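Local coordinates for protein AT27789p (Drosophila melanogaster, PDB 5UZN) that probably binds RNA, including mRNA, this chain being the third quasi-RNA recognition motif (qRRM3) of the hnRNP F/H homologue Glorund, at residues A[9-19]-A[77-87]. Numbering follows the deposited sequence.
Sequences EYYTIHMRGLP and RYIELFYDGKT. With SO4 (sulfate ion), chain E.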
ATOM      1  N   GLU A   9      16.135   6.046  -1.032  1.00 43.80           N
ATOM      2  CA  GLU A   9      14.905   6.679  -1.479  1.00 46.59           C
ATOM      3  C   GLU A   9      13.960   5.629  -2.055  1.00 36.97           C
ATOM      4  O   GLU A   9      14.382   4.741  -2.794  1.00 33.91           O
ATOM      5  CB  GLU A   9      15.214   7.746  -2.534  1.00 49.04           C
ATOM      6  CG  GLU A   9      16.230   7.259  -3.568  1.00 56.77           C
ATOM      7  CD  GLU A   9      16.636   8.315  -4.587  1.00 66.03           C
ATOM      8  OE1 GLU A   9      16.654   9.503  -4.222  1.00 68.64           O
ATOM      9  OE2 GLU A   9      16.931   7.934  -5.736  1.00 72.02           O
ATOM     10  N   TYR A  10      12.685   5.741  -1.727  1.00 35.21           N
ATOM     11  CA  TYR A  10      11.688   4.783  -2.174  1.00 28.11           C
ATOM     12  C   TYR A  10      10.623   5.488  -3.005  1.00 26.86           C
ATOM     13  O   TYR A  10      10.481   6.710  -2.961  1.00 32.69           O
ATOM     14  CB  TYR A  10      11.038   4.066  -0.982  1.00 29.28           C
ATOM     15  CG  TYR A  10      12.024   3.286  -0.134  1.00 27.99           C
ATOM     16  CD1 TYR A  10      12.492   2.038  -0.535  1.00 34.45           C
ATOM     17  CD2 TYR A  10      12.491   3.805   1.054  1.00 38.98           C
ATOM     18  CE1 TYR A  10      13.389   1.326   0.246  1.00 35.19           C
ATOM     19  CE2 TYR A  10      13.384   3.102   1.839  1.00 39.82           C
ATOM     20  CZ  TYR A  10      13.832   1.867   1.428  1.00 45.38           C
ATOM     21  OH  TYR A  10      14.725   1.176   2.212  1.00 54.03           O
ATOM     22  N   TYR A  11       9.907   4.707  -3.806  1.00 19.25           N
ATOM     23  CA  TYR A  11       8.815   5.224  -4.625  1.00 27.50           C
ATOM     24  C   TYR A  11       7.490   4.793  -4.009  1.00 25.83           C
ATOM     25  O   TYR A  11       7.232   3.593  -3.841  1.00 23.12           O
ATOM     26  CB  TYR A  11       8.940   4.730  -6.061  1.00 19.27           C
ATOM     27  CG  TYR A  11      10.262   5.122  -6.678  1.00 24.25           C
ATOM     28  CD1 TYR A  11      11.411   4.355  -6.471  1.00 25.96           C
ATOM     29  CD2 TYR A  11      10.365   6.263  -7.461  1.00 25.65           C
ATOM     30  CE1 TYR A  11      12.622   4.718  -7.026  1.00 29.28           C
ATOM     31  CE2 TYR A  11      11.584   6.639  -8.028  1.00 29.81           C
ATOM     32  CZ  TYR A  11      12.707   5.858  -7.804  1.00 34.91           C
ATOM     33  OH  TYR A  11      13.918   6.218  -8.356  1.00 41.96           O
ATOM     34  N   THR A  12       6.644   5.766  -3.698  1.00 20.96           N
ATOM     35  CA  THR A  12       5.574   5.590  -2.724  1.00 15.30           C
ATOM     36  C   THR A  12       4.198   5.541  -3.375  1.00 22.32           C
ATOM     37  O   THR A  12       3.863   6.390  -4.214  1.00 19.62           O
ATOM     38  CB  THR A  12       5.626   6.722  -1.713  1.00 24.07           C
ATOM     39  OG1 THR A  12       6.927   6.726  -1.144  1.00 27.81           O
ATOM     40  CG2 THR A  12       4.586   6.516  -0.625  1.00 30.78           C
ATOM     41  N   ILE A  13       3.397   4.567  -2.952  1.00 24.40           N
ATOM     42  CA  ILE A  13       1.984   4.471  -3.303  1.00 16.52           C
ATOM     43  C   ILE A  13       1.189   4.626  -2.016  1.00 22.05           C
ATOM     44  O   ILE A  13       1.312   3.795  -1.104  1.00 18.72           O
ATOM     45  CB  ILE A  13       1.658   3.139  -3.979  1.00 19.06           C
ATOM     46  CG1 ILE A  13       2.395   2.999  -5.311  1.00 18.93           C
ATOM     47  CG2 ILE A  13       0.157   3.010  -4.197  1.00 17.71           C
ATOM     48  CD1 ILE A  13       2.001   1.711  -6.021  1.00 14.08           C
ATOM     49  N   HIS A  14       0.409   5.703  -1.928  1.00 18.67           N
ATOM     50  CA  HIS A  14      -0.463   5.947  -0.792  1.00 13.49           C
ATOM     51  C   HIS A  14      -1.787   5.260  -1.067  1.00 20.56           C
ATOM     52  O   HIS A  14      -2.260   5.243  -2.202  1.00 17.59           O
ATOM     53  CB  HIS A  14      -0.658   7.455  -0.563  1.00 18.69           C
ATOM     54  CG  HIS A  14      -1.538   7.767   0.605  1.00 20.23           C
ATOM     55  ND1 HIS A  14      -1.214   7.398   1.895  1.00 22.83           N
ATOM     56  CD2 HIS A  14      -2.752   8.369   0.677  1.00 23.21           C
ATOM     57  CE1 HIS A  14      -2.188   7.770   2.714  1.00 29.60           C
ATOM     58  NE2 HIS A  14      -3.132   8.359   2.001  1.00 21.15           N
ATOM     59  N   MET A  15      -2.353   4.630  -0.038  1.00 18.32           N
ATOM     60  CA  MET A  15      -3.514   3.766  -0.205  1.00 18.61           C
ATOM     61  C   MET A  15      -4.631   4.251   0.699  1.00 12.19           C
ATOM     62  O   MET A  15      -4.397   4.545   1.865  1.00 17.70           O
ATOM     63  CB  MET A  15      -3.170   2.294   0.112  1.00 15.88           C
ATOM     64  CG  MET A  15      -1.885   1.781  -0.527  1.00 16.85           C
ATOM     65  SD  MET A  15      -1.346   0.174   0.081  1.00 17.97           S
ATOM     66  CE  MET A  15      -2.577  -0.875  -0.712  1.00 15.07           C
ATOM     67  N   ARG A  16      -5.843   4.349   0.169  1.00 13.31           N
ATOM     68  CA  ARG A  16      -7.001   4.651   0.993  1.00 13.55           C
ATOM     69  C   ARG A  16      -8.060   3.563   0.865  1.00 22.43           C
ATOM     70  O   ARG A  16      -8.105   2.826  -0.127  1.00 18.00           O
ATOM     71  CB  ARG A  16      -7.594   6.013   0.628  1.00 19.71           C
ATOM     72  CG  ARG A  16      -6.607   7.150   0.836  1.00 21.85           C
ATOM     73  CD  ARG A  16      -7.213   8.493   0.493  1.00 19.78           C
ATOM     74  NE  ARG A  16      -7.961   9.046   1.606  1.00 42.01           N
ATOM     75  CZ  ARG A  16      -7.374   9.656   2.631  1.00 34.60           C
ATOM     76  NH1 ARG A  16      -6.040   9.772   2.658  1.00 33.65           N
ATOM     77  NH2 ARG A  16      -8.112  10.166   3.607  1.00 40.89           N
ATOM     78  N   GLY A  17      -8.906   3.463   1.887  1.00 19.19           N
ATOM     79  CA  GLY A  17      -9.992   2.502   1.869  1.00 21.51           C
ATOM     80  C   GLY A  17      -9.670   1.132   2.416  1.00 29.06           C
ATOM     81  O   GLY A  17     -10.438   0.199   2.175  1.00 22.40           O
ATOM     82  N   LEU A  18      -8.562   0.971   3.133  1.00 16.87           N
ATOM     83  CA  LEU A  18      -8.247  -0.346   3.678  1.00 16.88           C
ATOM     84  C   LEU A  18      -9.262  -0.691   4.756  1.00 21.42           C
ATOM     85  O   LEU A  18      -9.699   0.205   5.485  1.00 21.19           O
ATOM     86  CB  LEU A  18      -6.847  -0.383   4.307  1.00 17.50           C
ATOM     87  CG  LEU A  18      -5.608  -0.629   3.461  1.00 16.91           C
ATOM     88  CD1 LEU A  18      -5.389   0.532   2.524  1.00 16.39           C
ATOM     89  CD2 LEU A  18      -4.408  -0.850   4.387  1.00 18.40           C
ATOM     90  N   PRO A  19      -9.631  -1.968   4.898  1.00 20.36           N
ATOM     91  CA  PRO A  19     -10.403  -2.396   6.071  1.00 26.19           C
ATOM     92  C   PRO A  19      -9.564  -2.304   7.340  1.00 24.79           C
ATOM     93  O   PRO A  19      -8.348  -2.459   7.312  1.00 16.93           O
ATOM     94  CB  PRO A  19     -10.746  -3.861   5.763  1.00 23.36           C
ATOM     95  CG  PRO A  19     -10.311  -4.117   4.346  1.00 25.73           C
ATOM     96  CD  PRO A  19      -9.301  -3.080   3.991  1.00 22.93           C
ATOM     97  N   ARG A  77     -13.023  -4.642   0.205  1.00 22.57           N
ATOM     98  CA  ARG A  77     -13.038  -3.200  -0.032  1.00 25.30           C
ATOM     99  C   ARG A  77     -12.240  -2.866  -1.285  1.00 20.93           C
ATOM    100  O   ARG A  77     -11.232  -3.503  -1.580  1.00 20.95           O
ATOM    101  CB  ARG A  77     -12.466  -2.413   1.156  1.00 26.97           C
ATOM    102  CG  ARG A  77     -13.365  -2.427   2.395  1.00 34.50           C
ATOM    103  CD  ARG A  77     -12.758  -1.586   3.487  1.00 48.77           C
ATOM    104  NE  ARG A  77     -13.663  -0.576   4.018  1.00 55.60           N
ATOM    105  CZ  ARG A  77     -14.393  -0.738   5.119  1.00 57.97           C
ATOM    106  NH1 ARG A  77     -15.188   0.239   5.537  1.00 58.24           N
ATOM    107  NH2 ARG A  77     -14.329  -1.873   5.810  1.00 50.49           N
ATOM    108  N   TYR A  78     -12.722  -1.899  -2.053  1.00 19.56           N
ATOM    109  CA  TYR A  78     -11.928  -1.381  -3.150  1.00 20.53           C
ATOM    110  C   TYR A  78     -10.921  -0.396  -2.577  1.00 18.88           C
ATOM    111  O   TYR A  78     -11.281   0.442  -1.746  1.00 23.25           O
ATOM    112  CB  TYR A  78     -12.818  -0.693  -4.180  1.00 25.64           C
ATOM    113  CG  TYR A  78     -13.906  -1.581  -4.700  1.00 26.63           C
ATOM    114  CD1 TYR A  78     -13.630  -2.566  -5.633  1.00 20.17           C
ATOM    115  CD2 TYR A  78     -15.219  -1.437  -4.256  1.00 35.94           C
ATOM    116  CE1 TYR A  78     -14.646  -3.397  -6.120  1.00 33.62           C
ATOM    117  CE2 TYR A  78     -16.221  -2.248  -4.723  1.00 26.78           C
ATOM    118  CZ  TYR A  78     -15.937  -3.225  -5.657  1.00 27.57           C
ATOM    119  OH  TYR A  78     -16.950  -4.025  -6.127  1.00 31.94           O
ATOM    120  N   ILE A  79      -9.666  -0.519  -3.000  1.00 19.99           N
ATOM    121  CA  ILE A  79      -8.559   0.308  -2.516  1.00 19.16           C
ATOM    122  C   ILE A  79      -8.293   1.418  -3.525  1.00 17.24           C
ATOM    123  O   ILE A  79      -8.232   1.162  -4.732  1.00 17.08           O
ATOM    124  CB  ILE A  79      -7.297  -0.551  -2.317  1.00 21.22           C
ATOM    125  CG1 ILE A  79      -7.568  -1.715  -1.349  1.00 28.15           C
ATOM    126  CG2 ILE A  79      -6.103   0.315  -1.919  1.00 19.71           C
ATOM    127  CD1 ILE A  79      -8.113  -1.279   0.001  1.00 27.57           C
ATOM    128  N   GLU A  80      -8.112   2.650  -3.044  1.00 19.77           N
ATOM    129  CA  GLU A  80      -7.671   3.744  -3.906  1.00 18.23           C
ATOM    130  C   GLU A  80      -6.166   3.917  -3.802  1.00 20.25           C
ATOM    131  O   GLU A  80      -5.643   4.092  -2.694  1.00 21.75           O
ATOM    132  CB  GLU A  80      -8.327   5.059  -3.512  1.00 20.22           C
ATOM    133  CG  GLU A  80      -9.784   5.204  -3.797  1.00 32.79           C
ATOM    134  CD  GLU A  80     -10.196   6.616  -3.500  1.00 34.81           C
ATOM    135  OE1 GLU A  80     -10.164   7.435  -4.442  1.00 39.19           O
ATOM    136  OE2 GLU A  80     -10.470   6.918  -2.310  1.00 34.13           O
ATOM    137  N   LEU A  81      -5.481   3.917  -4.943  1.00 20.51           N
ATOM    138  CA  LEU A  81      -4.034   4.061  -4.996  1.00 16.38           C
ATOM    139  C   LEU A  81      -3.675   5.452  -5.505  1.00 19.36           C
ATOM    140  O   LEU A  81      -4.302   5.955  -6.438  1.00 19.57           O
ATOM    141  CB  LEU A  81      -3.407   3.006  -5.908  1.00 21.92           C
ATOM    142  CG  LEU A  81      -3.698   1.569  -5.475  1.00 25.56           C
ATOM    143  CD1 LEU A  81      -2.955   0.605  -6.388  1.00 29.18           C
ATOM    144  CD2 LEU A  81      -3.293   1.376  -4.015  1.00 18.64           C
ATOM    145  N   PHE A  82      -2.667   6.061  -4.884  1.00 12.24           N
ATOM    146  CA  PHE A  82      -2.151   7.375  -5.256  1.00 15.53           C
ATOM    147  C   PHE A  82      -0.639   7.291  -5.300  1.00 24.66           C
ATOM    148  O   PHE A  82      -0.012   6.958  -4.289  1.00 18.69           O
ATOM    149  CB  PHE A  82      -2.575   8.456  -4.261  1.00 20.37           C
ATOM    150  CG  PHE A  82      -4.044   8.524  -4.036  1.00 20.07           C
ATOM    151  CD1 PHE A  82      -4.646   7.744  -3.059  1.00 23.82           C
ATOM    152  CD2 PHE A  82      -4.830   9.373  -4.810  1.00 24.32           C
ATOM    153  CE1 PHE A  82      -6.009   7.811  -2.862  1.00 24.41           C
ATOM    154  CE2 PHE A  82      -6.192   9.435  -4.613  1.00 27.94           C
ATOM    155  CZ  PHE A  82      -6.773   8.663  -3.635  1.00 18.25           C
ATOM    156  N   TYR A  83      -0.060   7.584  -6.461  1.00 17.59           N
ATOM    157  CA  TYR A  83       1.387   7.573  -6.605  1.00 18.33           C
ATOM    158  C   TYR A  83       1.949   8.867  -6.057  1.00 23.84           C
ATOM    159  O   TYR A  83       1.740   9.929  -6.652  1.00 20.43           O
ATOM    160  CB  TYR A  83       1.792   7.395  -8.061  1.00 15.93           C
ATOM    161  CG  TYR A  83       3.306   7.395  -8.182  1.00 20.03           C
ATOM    162  CD1 TYR A  83       4.054   6.477  -7.479  1.00 19.26           C
ATOM    163  CD2 TYR A  83       3.975   8.331  -8.958  1.00 23.19           C
ATOM    164  CE1 TYR A  83       5.424   6.464  -7.552  1.00 18.94           C
ATOM    165  CE2 TYR A  83       5.365   8.322  -9.047  1.00 17.95           C
ATOM    166  CZ  TYR A  83       6.074   7.388  -8.338  1.00 18.37           C
ATOM    167  OH  TYR A  83       7.440   7.341  -8.395  1.00 23.99           O
ATOM    168  N   ASP A  84       2.657   8.793  -4.927  1.00 14.91           N
ATOM    169  CA  ASP A  84       3.179   9.995  -4.290  1.00 17.55           C
ATOM    170  C   ASP A  84       4.631  10.274  -4.655  1.00 29.02           C
ATOM    171  O   ASP A  84       5.223  11.206  -4.112  1.00 27.26           O
ATOM    172  CB  ASP A  84       3.027   9.898  -2.767  1.00 19.75           C
ATOM    173  CG  ASP A  84       1.585  10.102  -2.302  1.00 24.55           C
ATOM    174  OD1 ASP A  84       0.669  10.266  -3.148  1.00 31.17           O
ATOM    175  OD2 ASP A  84       1.358  10.083  -1.082  1.00 25.61           O
ATOM    176  N   GLY A  85       5.216   9.504  -5.559  1.00 17.66           N
ATOM    177  CA  GLY A  85       6.524   9.851  -6.027  1.00 18.22           C
ATOM    178  C   GLY A  85       7.600   9.390  -5.059  1.00 28.14           C
ATOM    179  O   GLY A  85       7.401   8.545  -4.185  1.00 24.73           O
ATOM    180  N   LYS A  86       8.761   9.984  -5.225  1.00 23.66           N
ATOM    181  CA  LYS A  86       9.947   9.472  -4.575  1.00 28.78           C
ATOM    182  C   LYS A  86      10.051   9.995  -3.144  1.00 29.92           C
ATOM    183  O   LYS A  86       9.599  11.102  -2.827  1.00 33.25           O
ATOM    184  CB  LYS A  86      11.164   9.854  -5.414  1.00 39.84           C
ATOM    185  CG  LYS A  86      12.485   9.533  -4.831  1.00 42.65           C
ATOM    186  CD  LYS A  86      13.570   9.822  -5.845  1.00 52.63           C
ATOM    187  CE  LYS A  86      14.266  11.123  -5.474  1.00 56.82           C
ATOM    188  NZ  LYS A  86      14.839  11.017  -4.101  1.00 62.91           N
ATOM    189  N   THR A  87      10.603   9.147  -2.275  1.00 31.75           N
ATOM    190  CA  THR A  87      10.878   9.406  -0.856  1.00 48.13           C
ATOM    191  C   THR A  87       9.615   9.364  -0.024  1.00 42.42           C
ATOM    192  O   THR A  87       9.356   8.366   0.651  1.00 59.02           O
ATOM    193  CB  THR A  87      11.587  10.760  -0.627  1.00 57.40           C
ATOM    194  OG1 THR A  87      12.868  10.740  -1.266  1.00 62.31           O
ATOM    195  CG2 THR A  87      11.768  11.030   0.870  1.00 63.51           C
TER
HETATM  196  S   SO4 E 604       8.644  12.911  -7.659  1.00 59.12           S
HETATM  197  O1  SO4 E 604       9.226  11.597  -7.403  1.00 46.00           O
HETATM  198  O2  SO4 E 604       8.057  13.460  -6.440  1.00 59.75           O
HETATM  199  O3  SO4 E 604       7.595  12.777  -8.669  1.00 58.89           O
HETATM  200  O4  SO4 E 604       9.677  13.823  -8.145  1.00 59.60           O
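Tyr83 places CG opposite its own backbone N (chi1 180°), whereas Tyr11 keeps CG beside its N, and these settings lay the two side chains alongside one another, pointing the same way. The Tyr83 hydroxyl thereby reaches the Tyr11 ring at its edge, Tyr83 OH to Tyr11 CD2 3.3 Å, and Thr12 O approaches CD1 of Tyr83 at 3.3 Å. Gly85 N sits over the centre of the Tyr83 ring. Were Tyr83 cut back to an alanine, the Tyr11 edge would probably lose its hydroxyl neighbour and the Gly85 N the ring it lies over.

The strands run antiparallel at 151°. Reciprocal N-H...O bonds join His14 to Phe82, with His14 N to Phe82 O 2.7 Å, and Arg16 to Glu80. Toward the end of strand 80-86, the non-hydrogen-bonded pairs Ile13 with Tyr83 and Tyr11 with Lys86 leave Thr12 alone against both Asp84, whose N lies 2.8 Å from Thr12 O, and Gly85: one residue opposite two, a beta bulge. Beyond it, Lys86 N donates to sulfate O1 at 2.7 Å, while its amine forms a salt bridge with Glu9, modelled doubtfully short.

On the face of Ile13 and Met15, Leu81 CD2 touches both, 3.8 Å from Met15 CG. On the reverse face the aliphatic part of Arg16 meets Phe82, Arg16 CD to Phe82 CE1 3.6 Å, with guanidinium and ring planes 72° apart. His14 ND1 on that face is hydrogen-bonded to Asp54 OD1.

This pairs the first and last strands of the RRM beta-alpha-beta-beta-alpha-beta fold. Strand 52-57 bonds to the other edge of strand 11-16, leaving 80-86 outermost; helix 24-31 packs on Met15 and Ile79, and helix 60-68 on Tyr11, Ile13 and Tyr83, opposite the His14 face.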